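Side-chain contacts in lactoylglutathione lyase (Pseudomonas aeruginosa, PDB 4MTS), which belongs to the glyoxalase/bleomycin resistance protein/dioxygenase superfamily, a family of paired βαβββ modules, and binds nickel and zinc ions: residues Ala16-Phe19 / Tyr20-Leu24; Val79-Ala82 / Ala83-Cys86. One frame throughout, in Å; residues are numbered along the deposited sequence.

Interaction 1 of 2, residues Ala16-Phe19 / Tyr20-Leu24; sequences ALEF and YTRAL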
loop_
_atom_site.group_PDB
_atom_site.type_symbol
_atom_site.label_atom_id
_atom_site.label_comp_id
_atom_site.label_asym_id
_atom_site.label_seq_id
_atom_site.Cartn_x
_atom_site.Cartn_y
_atom_site.Cartn_z
ATOM N N ALA A 16 -1.422 -5.653 -15.803
ATOM C CA ALA A 16 -1.702 -5.403 -14.387
ATOM C C ALA A 16 -3.203 -5.458 -14.102
ATOM O O ALA A 16 -3.630 -6.211 -13.235
ATOM C CB ALA A 16 -1.116 -4.053 -13.960
ATOM N N LEU A 17 -4.024 -4.669 -14.843
ATOM C CA LEU A 17 -5.475 -4.647 -14.667
ATOM C C LEU A 17 -6.102 -6.036 -14.842
ATOM O O LEU A 17 -7.020 -6.393 -14.107
ATOM C CB LEU A 17 -6.122 -3.633 -15.656
ATOM C CG LEU A 17 -5.853 -2.145 -15.303
ATOM C CD1 LEU A 17 -6.429 -1.210 -16.370
ATOM C CD2 LEU A 17 -6.446 -1.755 -13.952
ATOM N N GLU A 18 -5.592 -6.817 -15.784
ATOM C CA GLU A 18 -6.127 -8.166 -16.005
ATOM C C GLU A 18 -5.934 -8.997 -14.729
ATOM O O GLU A 18 -6.854 -9.680 -14.321
ATOM C CB GLU A 18 -5.406 -8.838 -17.174
ATOM C CG GLU A 18 -5.705 -8.197 -18.523
ATOM C CD GLU A 18 -7.189 -8.035 -18.794
ATOM O OE1 GLU A 18 -7.900 -9.063 -18.822
ATOM O OE2 GLU A 18 -7.656 -6.877 -18.871
ATOM N N PHE A 19 -4.765 -8.902 -14.099
ATOM C CA PHE A 19 -4.529 -9.630 -12.836
ATOM C C PHE A 19 -5.491 -9.171 -11.755
ATOM O O PHE A 19 -6.141 -10.007 -11.134
ATOM C CB PHE A 19 -3.078 -9.448 -12.376
ATOM C CG PHE A 19 -2.786 -10.018 -11.006
ATOM C CD1 PHE A 19 -2.493 -11.372 -10.842
ATOM C CD2 PHE A 19 -2.773 -9.200 -9.883
ATOM C CE1 PHE A 19 -2.229 -11.902 -9.569
ATOM C CE2 PHE A 19 -2.518 -9.732 -8.610
ATOM C CZ PHE A 19 -2.247 -11.078 -8.459
ATOM N N TYR A 20 -5.505 -7.847 -11.434
ATOM C CA TYR A 20 -6.348 -7.371 -10.350
ATOM C C TYR A 20 -7.824 -7.632 -10.527
ATOM O O TYR A 20 -8.496 -7.978 -9.554
ATOM C CB TYR A 20 -6.029 -5.898 -9.985
ATOM C CG TYR A 20 -4.658 -5.834 -9.341
ATOM C CD1 TYR A 20 -4.475 -6.220 -8.015
ATOM C CD2 TYR A 20 -3.531 -5.510 -10.090
ATOM C CE1 TYR A 20 -3.205 -6.228 -7.433
ATOM C CE2 TYR A 20 -2.253 -5.559 -9.535
ATOM C CZ TYR A 20 -2.101 -5.887 -8.193
ATOM O OH TYR A 20 -0.844 -5.895 -7.622
ATOM N N THR A 21 -8.324 -7.511 -11.775
ATOM C CA THR A 21 -9.748 -7.735 -12.011
ATOM C C THR A 21 -10.095 -9.200 -12.170
ATOM O O THR A 21 -11.142 -9.595 -11.682
ATOM C CB THR A 21 -10.285 -6.926 -13.223
ATOM O OG1 THR A 21 -9.615 -7.372 -14.409
ATOM C CG2 THR A 21 -10.132 -5.427 -13.046
ATOM N N ARG A 22 -9.286 -9.978 -12.904
ATOM C CA ARG A 22 -9.592 -11.399 -13.172
ATOM C C ARG A 22 -9.231 -12.326 -12.020
ATOM O O ARG A 22 -10.073 -13.113 -11.586
ATOM C CB ARG A 22 -8.913 -11.903 -14.443
ATOM C CG ARG A 22 -9.324 -11.256 -15.752
ATOM C CD ARG A 22 -8.814 -12.123 -16.902
ATOM N NE ARG A 22 -7.913 -11.420 -17.819
ATOM C CZ ARG A 22 -7.291 -11.992 -18.855
ATOM N NH1 ARG A 22 -7.456 -13.286 -19.107
ATOM N NH2 ARG A 22 -6.485 -11.279 -19.631
ATOM N N ALA A 23 -7.955 -12.307 -11.584
ATOM C CA ALA A 23 -7.520 -13.166 -10.486
ATOM C C ALA A 23 -8.089 -12.711 -9.142
ATOM O O ALA A 23 -8.453 -13.556 -8.310
ATOM C CB ALA A 23 -5.992 -13.227 -10.436
ATOM N N LEU A 24 -8.186 -11.393 -8.918
ATOM C CA LEU A 24 -8.648 -10.873 -7.619
ATOM C C LEU A 24 -10.043 -10.271 -7.547
ATOM O O LEU A 24 -10.437 -9.793 -6.484
ATOM C CB LEU A 24 -7.601 -9.928 -7.004
ATOM C CG LEU A 24 -6.242 -10.582 -6.671
ATOM C CD1 LEU A 24 -5.161 -9.511 -6.393
ATOM C CD2 LEU A 24 -6.371 -11.554 -5.457
#
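Phe19 and Tyr20, neighbours on one helix, meet as a T-shaped (edge-to-face) pair: the Phe19 edge is turned to the Tyr20 face, with planes at 88° and centroids 4.8 Å apart. Phe19 CD2 stands over the middle of the tyrosine ring. The meeting follows from different first torsions, since Phe19 CG lies anti to the backbone N (chi1 173°) while Tyr20 CG lies anti to its carbonyl carbon. At the far end of the ring Phe19 CE2 lies 3.5 Å from Leu24 CD1, and Ala23 CB lies 4.0 Å from Phe19 CD1.

On the outer flank Glu18 and Arg22 form a salt bridge. A bend at chi2 brings Glu18 OE1 to the guanidinium edge, 2.6 Å from Arg22 NE and 2.8 Å from Arg22 NH2; both hydrogen bonds are weak in angle, and the two planes are 63° apart. Leu17 O is gripped twice from opposite faces of its plane, by Thr21 N and, at 2.8 Å, by Thr21 OG1. The helix then widens into a pi-type turn, where Phe19 O takes weak bonds from Ala23 N and Leu24 N.

Tyr20 OH bonds to Asp115. The buried side of helix 13-23 packs on strands 39-45, 54-60 and 120-125, with Tyr94 adding a further edge-to-face partner for Phe19.

Interaction 2 of 2, residues Val79-Ala82 / Ala83-Cys86; sequences VEDA and AVTC
The Asp81 carboxylate has Val84 over one face: methyl CG2 of Val84 sits 3.5 Å from Asp81 CG, almost straight above it, and the backbone N of Val84 comes to OD1 from that same face. This hydrogen bond from Val84 N to Asp81 OD1 (3.1 Å) is the capping bond of helix 82-91, with Asp81 as N-cap. It is fairly straight at the hydrogen, 156°, yet the donor stands 52° out of the carboxylate plane. Ala83 also crowds Asp81 OD1, with its N at 3.1 Å and its CB at 3.5 Å. With CG anti to the backbone N (chi1 -168°), the Asp81 side chain is carried forward over the first turn, and its negative charge would suit the positive end of the helix dipole.

Behind the cap the regular pattern starts at once. Thr85 N donates to Asp81 O, and Cys86 N donates to Ala82 O at 2.9 Å. Thr85 OG1, anti to its own carbonyl carbon, points back along the helix toward the loop. There a water lies 3.0 Å from Thr85 OG1 and accepts from Asp81 N at 2.9 Å; the threonine hydroxyl thus ties the N-cap backbone through solvent. Val79 CB packs lightly against the same OG1.

Val79 ends strand 72-79, held by backbone bonds to Ile124 and Lys126, and it touches Met1 of the second subunit. Gln125 accepts from Ala82 N. Beyond the turn, Ala82 and Cys86 pack on strand 109-114, and Ala83 and Cys86 on strand 95-99.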
loop_
_atom_site.group_PDB
_atom_site.type_symbol
_atom_site.label_atom_id
_atom_site.label_comp_id
_atom_site.label_asym_id
_atom_site.label_seq_id
_atom_site.Cartn_x
_atom_site.Cartn_y
_atom_site.Cartn_z
ATOM N N VAL A 79 -9.934 -12.716 2.027
ATOM C CA VAL A 79 -10.619 -13.639 1.107
ATOM C C VAL A 79 -11.497 -14.654 1.880
ATOM O O VAL A 79 -11.207 -14.968 3.034
ATOM C CB VAL A 79 -9.634 -14.359 0.139
ATOM C CG1 VAL A 79 -8.904 -13.372 -0.771
ATOM C CG2 VAL A 79 -8.634 -15.242 0.893
ATOM N N GLU A 80 -12.540 -15.177 1.229
ATOM C CA GLU A 80 -13.436 -16.175 1.833
ATOM C C GLU A 80 -12.695 -17.507 2.030
ATOM O O GLU A 80 -12.802 -18.129 3.091
ATOM C CB GLU A 80 -14.674 -16.365 0.930
ATOM C CG GLU A 80 -15.882 -16.914 1.674
ATOM C CD GLU A 80 -17.053 -17.307 0.791
ATOM O OE1 GLU A 80 -18.166 -16.779 1.018
ATOM O OE2 GLU A 80 -16.865 -18.146 -0.119
ATOM N N ASP A 81 -11.907 -17.906 1.028
ATOM C CA ASP A 81 -11.168 -19.161 1.013
ATOM C C ASP A 81 -9.897 -18.945 0.226
ATOM O O ASP A 81 -9.947 -18.823 -0.994
ATOM C CB ASP A 81 -12.028 -20.232 0.294
ATOM C CG ASP A 81 -11.541 -21.653 0.429
ATOM O OD1 ASP A 81 -10.336 -21.894 0.212
ATOM O OD2 ASP A 81 -12.374 -22.532 0.697
ATOM N N ALA A 82 -8.751 -18.930 0.916
ATOM C CA ALA A 82 -7.450 -18.719 0.300
ATOM C C ALA A 82 -7.048 -19.804 -0.696
ATOM O O ALA A 82 -6.482 -19.473 -1.734
ATOM C CB ALA A 82 -6.387 -18.534 1.371
ATOM N N ALA A 83 -7.374 -21.090 -0.425
ATOM C CA ALA A 83 -7.047 -22.169 -1.372
ATOM C C ALA A 83 -7.792 -21.967 -2.701
ATOM O O ALA A 83 -7.220 -22.201 -3.757
ATOM C CB ALA A 83 -7.393 -23.534 -0.781
ATOM N N VAL A 84 -9.047 -21.515 -2.626
ATOM C CA VAL A 84 -9.883 -21.248 -3.812
ATOM C C VAL A 84 -9.301 -20.061 -4.625
ATOM O O VAL A 84 -9.151 -20.163 -5.844
ATOM C CB VAL A 84 -11.367 -21.057 -3.427
ATOM C CG1 VAL A 84 -12.167 -20.458 -4.583
ATOM C CG2 VAL A 84 -11.986 -22.384 -2.975
ATOM N N THR A 85 -8.947 -18.964 -3.948
ATOM C CA THR A 85 -8.331 -17.819 -4.643
ATOM C C THR A 85 -6.996 -18.222 -5.308
ATOM O O THR A 85 -6.751 -17.823 -6.444
ATOM C CB THR A 85 -8.272 -16.601 -3.730
ATOM O OG1 THR A 85 -9.572 -16.425 -3.198
ATOM C CG2 THR A 85 -7.871 -15.310 -4.472
ATOM N N CYS A 86 -6.154 -19.056 -4.626
ATOM C CA CYS A 86 -4.894 -19.541 -5.193
ATOM C C CYS A 86 -5.121 -20.346 -6.452
ATOM O O CYS A 86 -4.389 -20.184 -7.424
ATOM C CB CYS A 86 -4.125 -20.369 -4.168
ATOM S SG CYS A 86 -3.372 -19.384 -2.855
HETATM O O HOH W 1 -12.090 -16.826 -1.631
#

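How the interactions relate
Both contacts are local and helical, but they lie at opposite ends of their helices, the C-terminal turns of 13-23 and the N-terminal turn of 82-91. Interaction 1 lies mostly buried, its aromatic and aliphatic groups set against the sheets and its charged pair kept to the outside. Interaction 2 sits nearer the surface, where a carboxylate cap and a bridging water replace ring packing. The ends adjoin: Leu24 CD2 and Thr85 CG2 are 4.2 Å apart, and Arg22 O accepts from Arg88 farther along the second helix. Strand 120-125 lies beneath Phe19, Tyr20 and Leu24 and also pairs with Val79, linking both regions.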